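Local coordinates for protein lipase (Streptomyces rimosus, PDB 5MAL) that hydrolyses triacylglycerols and other esters, preferring medium-length acyl chains, as a secreted serine esterase of the GDSL (SGNH hydrolase) family, at residues A[36-39]-A[44-47]; A[115-120]-A[171-176]. One frame throughout, in Å; residues are numbered along the deposited sequence.

Contact 1 of 2, residues A[36-39]-A[44-47]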
ATOM      1  N   ALA A  36      -3.985  -7.315  -9.966  1.00  8.23           N
ATOM      2  CA  ALA A  36      -4.403  -7.632 -11.325  1.00  9.94           C
ATOM      3  C   ALA A  36      -3.356  -8.508 -12.015  1.00 10.08           C
ATOM      4  O   ALA A  36      -3.693  -9.448 -12.734  1.00 10.92           O
ATOM      5  CB  ALA A  36      -4.643  -6.367 -12.111  1.00 10.66           C
ATOM      6  N   LEU A  37      -2.080  -8.208 -11.794  1.00  9.27           N
ATOM      7  CA  LEU A  37      -1.016  -9.039 -12.346  1.00 11.24           C
ATOM      8  C   LEU A  37      -1.059 -10.457 -11.783  1.00 12.80           C
ATOM      9  O   LEU A  37      -0.827 -11.442 -12.500  1.00 11.79           O
ATOM     10  CB  LEU A  37       0.349  -8.420 -12.071  1.00  9.41           C
ATOM     11  CG  LEU A  37       0.649  -7.101 -12.784  1.00 10.41           C
ATOM     12  CD1 LEU A  37       2.005  -6.591 -12.331  1.00  9.98           C
ATOM     13  CD2 LEU A  37       0.621  -7.277 -14.294  1.00 10.10           C
ATOM     14  N   TRP A  38      -1.326 -10.562 -10.489  1.00  8.99           N
ATOM     15  CA  TRP A  38      -1.436 -11.865  -9.874  1.00 10.09           C
ATOM     16  C   TRP A  38      -2.593 -12.636 -10.502  1.00 10.52           C
ATOM     17  O   TRP A  38      -2.436 -13.782 -10.897  1.00 12.21           O
ATOM     18  CB  TRP A  38      -1.637 -11.739  -8.366  1.00 10.49           C
ATOM     19  CG  TRP A  38      -1.396 -13.015  -7.637  1.00 13.83           C
ATOM     20  CD1 TRP A  38      -0.229 -13.421  -7.040  1.00 10.80           C
ATOM     21  CD2 TRP A  38      -2.344 -14.053  -7.405  1.00 10.61           C
ATOM     22  NE1 TRP A  38      -0.401 -14.651  -6.458  1.00 12.53           N
ATOM     23  CE2 TRP A  38      -1.688 -15.064  -6.674  1.00  9.81           C
ATOM     24  CE3 TRP A  38      -3.684 -14.235  -7.757  1.00 10.95           C
ATOM     25  CZ2 TRP A  38      -2.332 -16.231  -6.273  1.00 12.93           C
ATOM     26  CZ3 TRP A  38      -4.320 -15.412  -7.362  1.00 12.12           C
ATOM     27  CH2 TRP A  38      -3.639 -16.387  -6.631  1.00 12.95           C
ATOM     28  N   ALA A  39      -3.754 -12.004 -10.610  1.00  8.91           N
ATOM     29  CA  ALA A  39      -4.917 -12.716 -11.112  1.00 10.42           C
ATOM     30  C   ALA A  39      -4.662 -13.148 -12.561  1.00 13.31           C
ATOM     31  O   ALA A  39      -4.979 -14.276 -12.951  1.00 15.66           O
ATOM     32  CB  ALA A  39      -6.182 -11.848 -11.011  1.00  9.24           C
ATOM     33  N   GLY A  44      -7.566 -19.176 -13.743  1.00 16.49           N
ATOM     34  CA  GLY A  44      -8.835 -19.494 -13.113  1.00 23.41           C
ATOM     35  C   GLY A  44      -9.151 -18.665 -11.884  1.00 21.94           C
ATOM     36  O   GLY A  44     -10.049 -19.002 -11.122  1.00 19.25           O
ATOM     37  N   THR A  45      -8.421 -17.571 -11.696  1.00 17.62           N
ATOM     38  CA  THR A  45      -8.670 -16.691 -10.565  1.00 18.17           C
ATOM     39  C   THR A  45     -10.015 -16.001 -10.688  1.00 15.17           C
ATOM     40  O   THR A  45     -10.260 -15.261 -11.636  1.00 17.88           O
ATOM     41  CB  THR A  45      -7.584 -15.610 -10.426  1.00 15.42           C
ATOM     42  OG1 THR A  45      -6.307 -16.240 -10.287  1.00 17.02           O
ATOM     43  CG2 THR A  45      -7.848 -14.764  -9.189  1.00 13.54           C
ATOM     44  N   ARG A  46     -10.892 -16.263  -9.732  1.00 10.42           N
ATOM     45  CA  ARG A  46     -12.098 -15.468  -9.592  1.00 12.87           C
ATOM     46  C   ARG A  46     -11.674 -14.235  -8.811  1.00 12.08           C
ATOM     47  O   ARG A  46     -11.506 -14.277  -7.596  1.00 13.73           O
ATOM     48  CB  ARG A  46     -13.203 -16.247  -8.882  1.00 17.03           C
ATOM     49  CG  ARG A  46     -14.600 -15.901  -9.354  1.00 26.48           C
ATOM     50  CD  ARG A  46     -15.623 -16.861  -8.770  1.00 33.68           C
ATOM     51  NE  ARG A  46     -15.091 -18.219  -8.681  1.00 36.86           N
ATOM     52  CZ  ARG A  46     -15.813 -19.287  -8.357  1.00 43.37           C
ATOM     53  NH1 ARG A  46     -17.106 -19.157  -8.088  1.00 41.88           N
ATOM     54  NH2 ARG A  46     -15.242 -20.484  -8.304  1.00 43.47           N
ATOM     55  N   PHE A  47     -11.481 -13.150  -9.541  1.00 11.93           N
ATOM     56  CA  PHE A  47     -10.767 -11.986  -9.046  1.00 12.57           C
ATOM     57  C   PHE A  47     -11.707 -10.854  -8.642  1.00 12.71           C
ATOM     58  O   PHE A  47     -12.235 -10.125  -9.480  1.00 15.47           O
ATOM     59  CB  PHE A  47      -9.786 -11.538 -10.130  1.00 11.18           C
ATOM     60  CG  PHE A  47      -8.973 -10.331  -9.782  1.00  9.55           C
ATOM     61  CD1 PHE A  47      -8.399 -10.180  -8.526  1.00 11.29           C
ATOM     62  CD2 PHE A  47      -8.743  -9.359 -10.740  1.00 15.07           C
ATOM     63  CE1 PHE A  47      -7.631  -9.056  -8.241  1.00  8.87           C
ATOM     64  CE2 PHE A  47      -7.977  -8.246 -10.454  1.00 12.04           C
ATOM     65  CZ  PHE A  47      -7.422  -8.102  -9.208  1.00  9.67           C
TER

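Contact 2 of 2, residues A[115-120]-A[171-176]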
ATOM      1  N   THR A 115      -2.851   5.102  16.870  1.00 11.36           N
ATOM      2  CA  THR A 115      -4.254   5.104  16.478  1.00 10.90           C
ATOM      3  C   THR A 115      -4.552   3.996  15.477  1.00 16.12           C
ATOM      4  O   THR A 115      -5.597   3.345  15.525  1.00 17.31           O
ATOM      5  CB  THR A 115      -4.640   6.459  15.865  1.00 15.12           C
ATOM      6  OG1 THR A 115      -4.103   7.528  16.664  1.00 15.75           O
ATOM      7  CG2 THR A 115      -6.129   6.588  15.763  1.00 13.30           C
ATOM      8  N   LEU A 116      -3.617   3.788  14.556  1.00 15.69           N
ATOM      9  CA  LEU A 116      -3.795   2.811  13.483  1.00 14.55           C
ATOM     10  C   LEU A 116      -3.966   1.332  13.891  1.00 13.23           C
ATOM     11  O   LEU A 116      -4.801   0.643  13.288  1.00 12.08           O
ATOM     12  CB  LEU A 116      -2.619   2.922  12.501  1.00 12.72           C
ATOM     13  CG  LEU A 116      -2.671   1.920  11.347  1.00 15.98           C
ATOM     14  CD1 LEU A 116      -3.903   2.147  10.476  1.00 13.36           C
ATOM     15  CD2 LEU A 116      -1.384   2.003  10.533  1.00 16.56           C
ATOM     16  N   PRO A 117      -3.167   0.822  14.860  1.00 13.53           N
ATOM     17  CA  PRO A 117      -3.268  -0.616  15.155  1.00 17.83           C
ATOM     18  C   PRO A 117      -4.700  -1.104  15.375  1.00 18.67           C
ATOM     19  O   PRO A 117      -5.054  -2.163  14.860  1.00 18.11           O
ATOM     20  CB  PRO A 117      -2.453  -0.772  16.439  1.00 17.62           C
ATOM     21  CG  PRO A 117      -1.469   0.308  16.381  1.00 18.03           C
ATOM     22  CD  PRO A 117      -2.142   1.464  15.704  1.00 15.14           C
ATOM     23  N   ALA A 118      -5.518  -0.331  16.091  1.00 16.68           N
ATOM     24  CA  ALA A 118      -6.873  -0.776  16.397  1.00 14.99           C
ATOM     25  C   ALA A 118      -7.752  -0.741  15.163  1.00 14.34           C
ATOM     26  O   ALA A 118      -8.712  -1.507  15.059  1.00 17.76           O
ATOM     27  CB  ALA A 118      -7.492   0.072  17.497  1.00 16.12           C
ATOM     28  N   GLN A 119      -7.436   0.158  14.237  1.00 10.39           N
ATOM     29  CA  GLN A 119      -8.216   0.261  13.022  1.00 13.29           C
ATOM     30  C   GLN A 119      -7.868  -0.884  12.102  1.00 13.58           C
ATOM     31  O   GLN A 119      -8.719  -1.380  11.380  1.00 15.60           O
ATOM     32  CB  GLN A 119      -7.969   1.587  12.332  1.00 16.04           C
ATOM     33  CG  GLN A 119      -8.372   2.764  13.175  1.00 18.43           C
ATOM     34  CD  GLN A 119      -8.175   4.035  12.427  1.00 15.47           C
ATOM     35  OE1 GLN A 119      -7.064   4.329  11.980  1.00 17.01           O
ATOM     36  NE2 GLN A 119      -9.246   4.800  12.261  1.00 17.97           N
ATOM     37  N   LEU A 120      -6.609  -1.308  12.131  1.00 13.47           N
ATOM     38  CA  LEU A 120      -6.234  -2.502  11.379  1.00 15.08           C
ATOM     39  C   LEU A 120      -6.988  -3.711  11.925  1.00 13.40           C
ATOM     40  O   LEU A 120      -7.519  -4.525  11.155  1.00 12.87           O
ATOM     41  CB  LEU A 120      -4.728  -2.738  11.433  1.00 14.29           C
ATOM     42  CG  LEU A 120      -3.878  -1.675  10.742  1.00 13.60           C
ATOM     43  CD1 LEU A 120      -2.415  -2.011  10.938  1.00 14.41           C
ATOM     44  CD2 LEU A 120      -4.239  -1.605   9.263  1.00 11.30           C
ATOM     45  N   ASN A 171       5.073  -0.227   8.748  1.00  9.60           N
ATOM     46  CA  ASN A 171       5.388  -1.621   8.434  1.00  9.42           C
ATOM     47  C   ASN A 171       5.573  -2.466   9.690  1.00 14.25           C
ATOM     48  O   ASN A 171       5.159  -3.625   9.731  1.00 12.47           O
ATOM     49  CB  ASN A 171       6.626  -1.701   7.553  1.00 11.01           C
ATOM     50  CG  ASN A 171       6.344  -1.222   6.149  1.00 14.49           C
ATOM     51  OD1 ASN A 171       5.208  -1.327   5.679  1.00 10.03           O
ATOM     52  ND2 ASN A 171       7.361  -0.681   5.475  1.00 11.63           N
ATOM     53  N   ALA A 172       6.197  -1.884  10.712  1.00 11.64           N
ATOM     54  CA  ALA A 172       6.338  -2.556  12.002  1.00 15.84           C
ATOM     55  C   ALA A 172       4.975  -2.779  12.630  1.00 10.26           C
ATOM     56  O   ALA A 172       4.668  -3.885  13.053  1.00 13.64           O
ATOM     57  CB  ALA A 172       7.232  -1.752  12.942  1.00 16.17           C
ATOM     58  N   VAL A 173       4.154  -1.735  12.689  1.00 13.34           N
ATOM     59  CA  VAL A 173       2.822  -1.848  13.273  1.00  9.39           C
ATOM     60  C   VAL A 173       2.002  -2.895  12.529  1.00 10.51           C
ATOM     61  O   VAL A 173       1.330  -3.739  13.123  1.00 13.71           O
ATOM     62  CB  VAL A 173       2.082  -0.504  13.250  1.00 13.51           C
ATOM     63  CG1 VAL A 173       0.615  -0.693  13.587  1.00 18.40           C
ATOM     64  CG2 VAL A 173       2.724   0.468  14.237  1.00 14.98           C
ATOM     65  N   THR A 174       2.101  -2.861  11.211  1.00 10.68           N
ATOM     66  CA  THR A 174       1.281  -3.720  10.377  1.00 11.44           C
ATOM     67  C   THR A 174       1.756  -5.162  10.391  1.00 12.00           C
ATOM     68  O   THR A 174       0.936  -6.084  10.397  1.00 12.62           O
ATOM     69  CB  THR A 174       1.253  -3.191   8.936  1.00 11.09           C
ATOM     70  OG1 THR A 174       0.759  -1.855   8.959  1.00  8.16           O
ATOM     71  CG2 THR A 174       0.317  -4.018   8.092  1.00  9.35           C
ATOM     72  N   ALA A 175       3.068  -5.379  10.398  1.00  9.41           N
ATOM     73  CA  ALA A 175       3.558  -6.747  10.446  1.00 10.35           C
ATOM     74  C   ALA A 175       3.093  -7.409  11.739  1.00 12.94           C
ATOM     75  O   ALA A 175       2.647  -8.552  11.731  1.00 14.98           O
ATOM     76  CB  ALA A 175       5.065  -6.793  10.332  1.00 10.26           C
ATOM     77  N   LYS A 176       3.168  -6.685  12.845  1.00 13.83           N
ATOM     78  CA  LYS A 176       2.725  -7.269  14.118  1.00 14.82           C
ATOM     79  C   LYS A 176       1.204  -7.461  14.194  1.00 16.54           C
ATOM     80  O   LYS A 176       0.759  -8.477  14.722  1.00 15.18           O
ATOM     81  CB  LYS A 176       3.243  -6.443  15.299  1.00 20.28           C
ATOM     82  CG  LYS A 176       4.721  -6.128  15.151  1.00 23.26           C
ATOM     83  CD  LYS A 176       5.415  -5.736  16.458  1.00 36.12           C
ATOM     84  CE  LYS A 176       4.515  -4.955  17.398  1.00 36.27           C
ATOM     85  NZ  LYS A 176       5.353  -4.220  18.396  1.00 45.75           N
TER

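Contact 1 of 2, residues A[36-39]-A[44-47]
The methyl group of Ala39 sits over one face of the Phe47 ring in a CH-pi contact, with CB 3.6 Å from the ring centroid and 21° off the ring normal. Ala39 CB is displaced toward the attached end of the ring and lies 3.4 Å from Phe47 CG. Phe47 reaches the helix because its CG lies anti to its backbone N (chi1 179°), and the far end of the ring arrives beside Ala36, with CZ 3.6 Å from Ala36 N. With an alanine in place of Phe47, the Ala39 methyl would probably lose its aromatic face and a gap would open beside Ala36. Helix 34-40 and strand 46-49 end a beta-alpha-beta crossover from strand 3-8, so the contact packs the end of the crossover helix against the start of the edge strand it leads into. Thr45, two residues before Phe47, turns CG2 to Ala39 CB at 3.8 Å, and its OG1 lies 3.6 Å from Trp38 CZ3, the two side chains crossing at about a right angle. That hydroxyl is hydrogen-bonded to His42 O. The Trp38 indole is stacked on His42, and its NE1 bonds Thr234 O. Tyr4 of strand 3-8 meets both the Trp38 and Phe47 rings.

Contact 2 of 2, residues A[115-120]-A[171-176]
Pro117 and Val173, whose CA atoms are the closest pair across the segments, meet with one methyl of the valine set over the pyrrolidine ring. Followed round from its root, the proline turns every side-chain carbon to that same methyl: CB lies 4.2 Å from Val173 CG1, CG at the tip closes to 3.6 Å, and CD, leading back to the backbone nitrogen, stands 4.1 Å away. The near-equal distances of CB and CD show that the methyl is centred across the ring and leans toward CG. Val173 delivers it by holding CG1 anti to its backbone N (chi1 168°), and the two side chains cross at about a right angle.

One turn further on, Leu120 extends the patch. Its CD1 passes Val173 CG1 at 4.2 Å and reaches Thr174, whose OG1 is 3.7 Å away, a van der Waals touch of methyl on oxygen; the hydroxyl itself is hydrogen-bonded to Ile170 O in its own helix. Thr174 also touches Phe185 of strand 184-186, and Arg177 lies against both Pro117 and Leu120.

Helices 98-130 and 159-180 are the successive connections of the parallel sheet on either side of strand 135-139 in sequence, and they run in broadly the same direction, their local axes 9.9 Å apart and crossing at -32°. Pro117 has no N-H to give, and helix 98-130 is kinked here, where the nitrogens of Pro117 and Ala118 lack bonds to the preceding turn. With no hydrogen bond or salt bridge between the segments, the pairing depends on the fit of methyl and ring surfaces, probably on shape and burial.

Contacts 1 and 2 do not touch: their centres are 27 Å apart and their nearest atoms about 18 Å. They belong to different crossovers of the same five-stranded parallel sheet, whose strand order 2-1-3-4-5 reverses direction after the second strand, 46-49, which, with the usual right-handed crossovers, places helix 34-40 on the opposite face from helices 98-130 and 159-180. Contact 1 packs a helix on an edge strand close in sequence, at the surface, about 18 Å from the centre of the chain; contact 2 joins two helical segments some 50 residues apart in sequence, about 13 Å from that centre. Both lie away from the nucleophile Ser10 and from His216, the inferred second catalytic residue.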